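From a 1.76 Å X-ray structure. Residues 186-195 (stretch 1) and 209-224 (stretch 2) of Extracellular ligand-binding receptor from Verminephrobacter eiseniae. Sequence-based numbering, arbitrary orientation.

Stretch 1 186-195: ALAAAARQIA
Stretch 2 209-224: PFIVAGIAALRKADVT

The centre of this contact is built on alanine. Ala-191 points toward the second stretch, and its CB lies 4.0 Å from Ala-217 CB, 3.8 Å from Ala-221 CB and 4.1 Å from Leu-218 CD2. With so short a side chain the backbones come close: the CA atoms of Ala-191 and Leu-218 are 5.1 Å apart, and Ala-191 CB rests 3.4 Å from the carbonyl Ala-217 O.

Helical stretch 186-195 packs against helix 209-220; both helices begin earlier in the chain, and Ala-221 directly follows the second. Their axes approach to 8.5 Å and cross at -52°, running broadly in the same direction. Each holds regular i to i+4 hydrogen bonds, such as Ala-195 N to Ala-191 O (2.8 Å) and Leu-218 N to Gly-214 O (2.9 Å).

One turn before Ala-191, Leu-187 (chi1 m, chi2 t) is the knob, seated among Phe-210, Ala-213, Gly-214 and Ala-217. Leu-187 CD2 comes to 3.5 Å from Phe-210 CE1, oblique to the ring; Leu-187 CD1 lies 3.5 Å from Ala-213 CB and 4.0 Å from Gly-214 N. Phe-210 has chi1 t and chi2 91°.

Toward the other end, Ile-194 (m, t) sets CG2 3.8 Å from CD2 of Leu-218 (m, t). Ala-221 leaves helical phi/psi at -88/13, Asp-222 turns left-handed at 64/32, and Val-223 extends at -85/99. This turn, braced by Val-223 N to Leu-218 O (2.9 Å), brings Val-223 CG2 (chi1 t) to 3.9 Å from Ala-195 CB.

No hydrogen bond crosses between the stretches, so apolar packing carries the contact. At the edge, Arg-192 points away, chi1 -92°, and Ala-195 CB touches Ala-221 O at 3.7 Å. Arg-219, also pointing away (m, m, t), instead secures its own stretch: Arg-219 NH1 donates to Val-223 O at 2.9 Å.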

# COMPACT_ATOMS: atom_id res chain seq x y z
N ALA A 186 -24.21 5.37 6.48
CA ALA A 186 -24.17 4.11 5.73
C ALA A 186 -23.40 3.04 6.49
O ALA A 186 -23.81 1.87 6.53
CB ALA A 186 -23.57 4.33 4.33
N LEU A 187 -22.28 3.43 7.08
CA LEU A 187 -21.46 2.49 7.83
C LEU A 187 -22.14 1.95 9.08
O LEU A 187 -21.96 0.78 9.43
CB LEU A 187 -20.10 3.11 8.19
CG LEU A 187 -19.09 3.05 7.05
CD1 LEU A 187 -17.86 3.87 7.39
CD2 LEU A 187 -18.71 1.60 6.74
N ALA A 188 -22.92 2.79 9.76
CA ALA A 188 -23.62 2.35 10.97
C ALA A 188 -24.63 1.27 10.60
O ALA A 188 -24.82 0.28 11.32
CB ALA A 188 -24.30 3.52 11.65
N ALA A 189 -25.31 1.48 9.48
CA ALA A 189 -26.29 0.52 9.00
C ALA A 189 -25.61 -0.78 8.58
O ALA A 189 -26.10 -1.88 8.86
CB ALA A 189 -27.10 1.11 7.86
N ALA A 190 -24.48 -0.66 7.89
CA ALA A 190 -23.74 -1.83 7.46
C ALA A 190 -23.24 -2.63 8.66
O ALA A 190 -23.24 -3.86 8.63
CB ALA A 190 -22.56 -1.43 6.56
N ALA A 191 -22.82 -1.91 9.70
CA ALA A 191 -22.29 -2.56 10.90
C ALA A 191 -23.39 -3.31 11.64
O ALA A 191 -23.16 -4.40 12.17
CB ALA A 191 -21.61 -1.54 11.81
N ARG A 192 -24.58 -2.72 11.69
CA ARG A 192 -25.74 -3.39 12.29
C ARG A 192 -26.08 -4.68 11.55
O ARG A 192 -26.43 -5.68 12.18
CB ARG A 192 -26.97 -2.46 12.32
CG ARG A 192 -27.11 -1.67 13.61
CD ARG A 192 -28.49 -1.02 13.73
NE ARG A 192 -29.51 -1.69 12.92
CZ ARG A 192 -30.82 -1.48 13.04
NH1 ARG A 192 -31.29 -0.64 13.95
NH2 ARG A 192 -31.68 -2.13 12.25
N GLN A 193 -25.99 -4.66 10.22
CA GLN A 193 -26.21 -5.87 9.43
C GLN A 193 -25.17 -6.93 9.77
O GLN A 193 -25.51 -8.10 9.99
CB GLN A 193 -26.18 -5.57 7.93
CG GLN A 193 -26.10 -6.82 7.03
CD GLN A 193 -27.45 -7.48 6.75
OE1 GLN A 193 -28.48 -7.06 7.27
NE2 GLN A 193 -27.45 -8.52 5.91
N ILE A 194 -23.91 -6.53 9.83
CA ILE A 194 -22.83 -7.48 10.14
C ILE A 194 -23.00 -8.05 11.54
O ILE A 194 -22.79 -9.25 11.76
CB ILE A 194 -21.45 -6.83 9.95
CG1 ILE A 194 -21.22 -6.62 8.45
CG2 ILE A 194 -20.34 -7.70 10.56
CD1 ILE A 194 -20.02 -5.79 8.12
N ALA A 195 -23.43 -7.22 12.47
CA ALA A 195 -23.64 -7.66 13.85
C ALA A 195 -24.69 -8.76 13.95
O ALA A 195 -24.68 -9.55 14.89
CB ALA A 195 -24.02 -6.49 14.73
N PRO A 209 -9.42 5.80 4.96
CA PRO A 209 -10.39 6.37 5.92
C PRO A 209 -11.61 5.46 6.12
O PRO A 209 -12.22 5.50 7.19
CB PRO A 209 -10.79 7.70 5.27
CG PRO A 209 -10.52 7.51 3.80
CD PRO A 209 -9.34 6.58 3.71
N PHE A 210 -11.96 4.67 5.11
CA PHE A 210 -13.06 3.72 5.22
C PHE A 210 -12.72 2.59 6.19
O PHE A 210 -13.57 2.11 6.92
CB PHE A 210 -13.41 3.15 3.84
CG PHE A 210 -14.55 2.16 3.87
CD1 PHE A 210 -15.86 2.59 3.70
CD2 PHE A 210 -14.30 0.80 4.04
CE1 PHE A 210 -16.91 1.68 3.71
CE2 PHE A 210 -15.35 -0.12 4.07
CZ PHE A 210 -16.66 0.31 3.90
N ILE A 211 -11.47 2.16 6.19
CA ILE A 211 -11.07 1.10 7.11
C ILE A 211 -11.20 1.59 8.55
O ILE A 211 -11.79 0.90 9.40
CB ILE A 211 -9.63 0.66 6.84
CG1 ILE A 211 -9.55 0.00 5.46
CG2 ILE A 211 -9.17 -0.31 7.91
CD1 ILE A 211 -8.13 -0.11 4.94
N VAL A 212 -10.69 2.78 8.83
CA VAL A 212 -10.77 3.33 10.18
C VAL A 212 -12.23 3.54 10.61
O VAL A 212 -12.64 3.14 11.70
CB VAL A 212 -9.98 4.64 10.30
CG1 VAL A 212 -10.11 5.20 11.69
CG2 VAL A 212 -8.50 4.39 9.98
N ALA A 213 -13.01 4.17 9.74
CA ALA A 213 -14.41 4.42 10.03
C ALA A 213 -15.18 3.11 10.18
O ALA A 213 -16.08 3.02 11.02
CB ALA A 213 -15.04 5.26 8.95
N GLY A 214 -14.83 2.10 9.38
CA GLY A 214 -15.51 0.82 9.42
C GLY A 214 -15.22 0.07 10.71
O GLY A 214 -16.12 -0.53 11.31
N ILE A 215 -13.98 0.12 11.15
CA ILE A 215 -13.63 -0.48 12.43
C ILE A 215 -14.43 0.18 13.55
O ILE A 215 -15.00 -0.51 14.39
CB ILE A 215 -12.13 -0.37 12.72
CG1 ILE A 215 -11.33 -1.21 11.72
CG2 ILE A 215 -11.83 -0.82 14.15
CD1 ILE A 215 -9.81 -1.02 11.82
N ALA A 216 -14.48 1.50 13.55
CA ALA A 216 -15.16 2.21 14.63
C ALA A 216 -16.64 1.86 14.63
O ALA A 216 -17.24 1.66 15.69
CB ALA A 216 -14.97 3.70 14.51
N ALA A 217 -17.23 1.78 13.44
CA ALA A 217 -18.65 1.46 13.31
C ALA A 217 -18.94 0.04 13.80
O ALA A 217 -19.94 -0.20 14.49
CB ALA A 217 -19.11 1.63 11.88
N LEU A 218 -18.07 -0.90 13.43
CA LEU A 218 -18.22 -2.28 13.90
C LEU A 218 -18.12 -2.37 15.43
O LEU A 218 -18.98 -3.00 16.06
CB LEU A 218 -17.20 -3.20 13.21
CG LEU A 218 -17.45 -3.48 11.72
CD1 LEU A 218 -16.22 -4.12 11.08
CD2 LEU A 218 -18.69 -4.38 11.52
N ARG A 219 -17.11 -1.75 16.03
CA ARG A 219 -16.97 -1.77 17.49
C ARG A 219 -18.19 -1.15 18.17
O ARG A 219 -18.70 -1.67 19.16
CB ARG A 219 -15.69 -1.05 17.94
CG ARG A 219 -14.39 -1.73 17.57
CD ARG A 219 -14.43 -3.22 17.78
NE ARG A 219 -13.08 -3.80 17.73
CZ ARG A 219 -12.81 -5.08 17.47
NH1 ARG A 219 -13.80 -5.95 17.23
NH2 ARG A 219 -11.56 -5.50 17.47
N LYS A 220 -18.69 -0.04 17.61
CA LYS A 220 -19.88 0.60 18.15
C LYS A 220 -21.14 -0.26 18.01
O LYS A 220 -22.08 -0.12 18.79
CB LYS A 220 -20.12 1.96 17.49
CG LYS A 220 -19.31 3.06 18.12
CD LYS A 220 -19.71 4.42 17.57
CE LYS A 220 -19.31 5.53 18.53
NZ LYS A 220 -19.35 6.86 17.86
N ALA A 221 -21.15 -1.15 17.02
CA ALA A 221 -22.27 -2.08 16.85
C ALA A 221 -22.07 -3.35 17.67
O ALA A 221 -22.79 -4.32 17.49
CB ALA A 221 -22.48 -2.41 15.38
N ASP A 222 -21.09 -3.31 18.58
CA ASP A 222 -20.77 -4.42 19.48
C ASP A 222 -20.27 -5.65 18.73
O ASP A 222 -20.51 -6.79 19.15
CB ASP A 222 -21.96 -4.78 20.39
CG ASP A 222 -22.34 -3.65 21.35
OD1 ASP A 222 -21.45 -2.88 21.76
OD2 ASP A 222 -23.54 -3.55 21.69
N VAL A 223 -19.60 -5.42 17.61
CA VAL A 223 -18.90 -6.51 16.94
C VAL A 223 -17.54 -6.60 17.62
O VAL A 223 -16.65 -5.80 17.33
CB VAL A 223 -18.76 -6.27 15.43
CG1 VAL A 223 -17.95 -7.40 14.78
CG2 VAL A 223 -20.13 -6.20 14.80
N THR A 224 -17.42 -7.54 18.55
CA THR A 224 -16.20 -7.69 19.35
C THR A 224 -15.26 -8.74 18.74
O THR A 224 -14.16 -8.96 19.25
CB THR A 224 -16.56 -8.12 20.77
OG1 THR A 224 -17.35 -9.30 20.72
CG2 THR A 224 -17.37 -7.02 21.45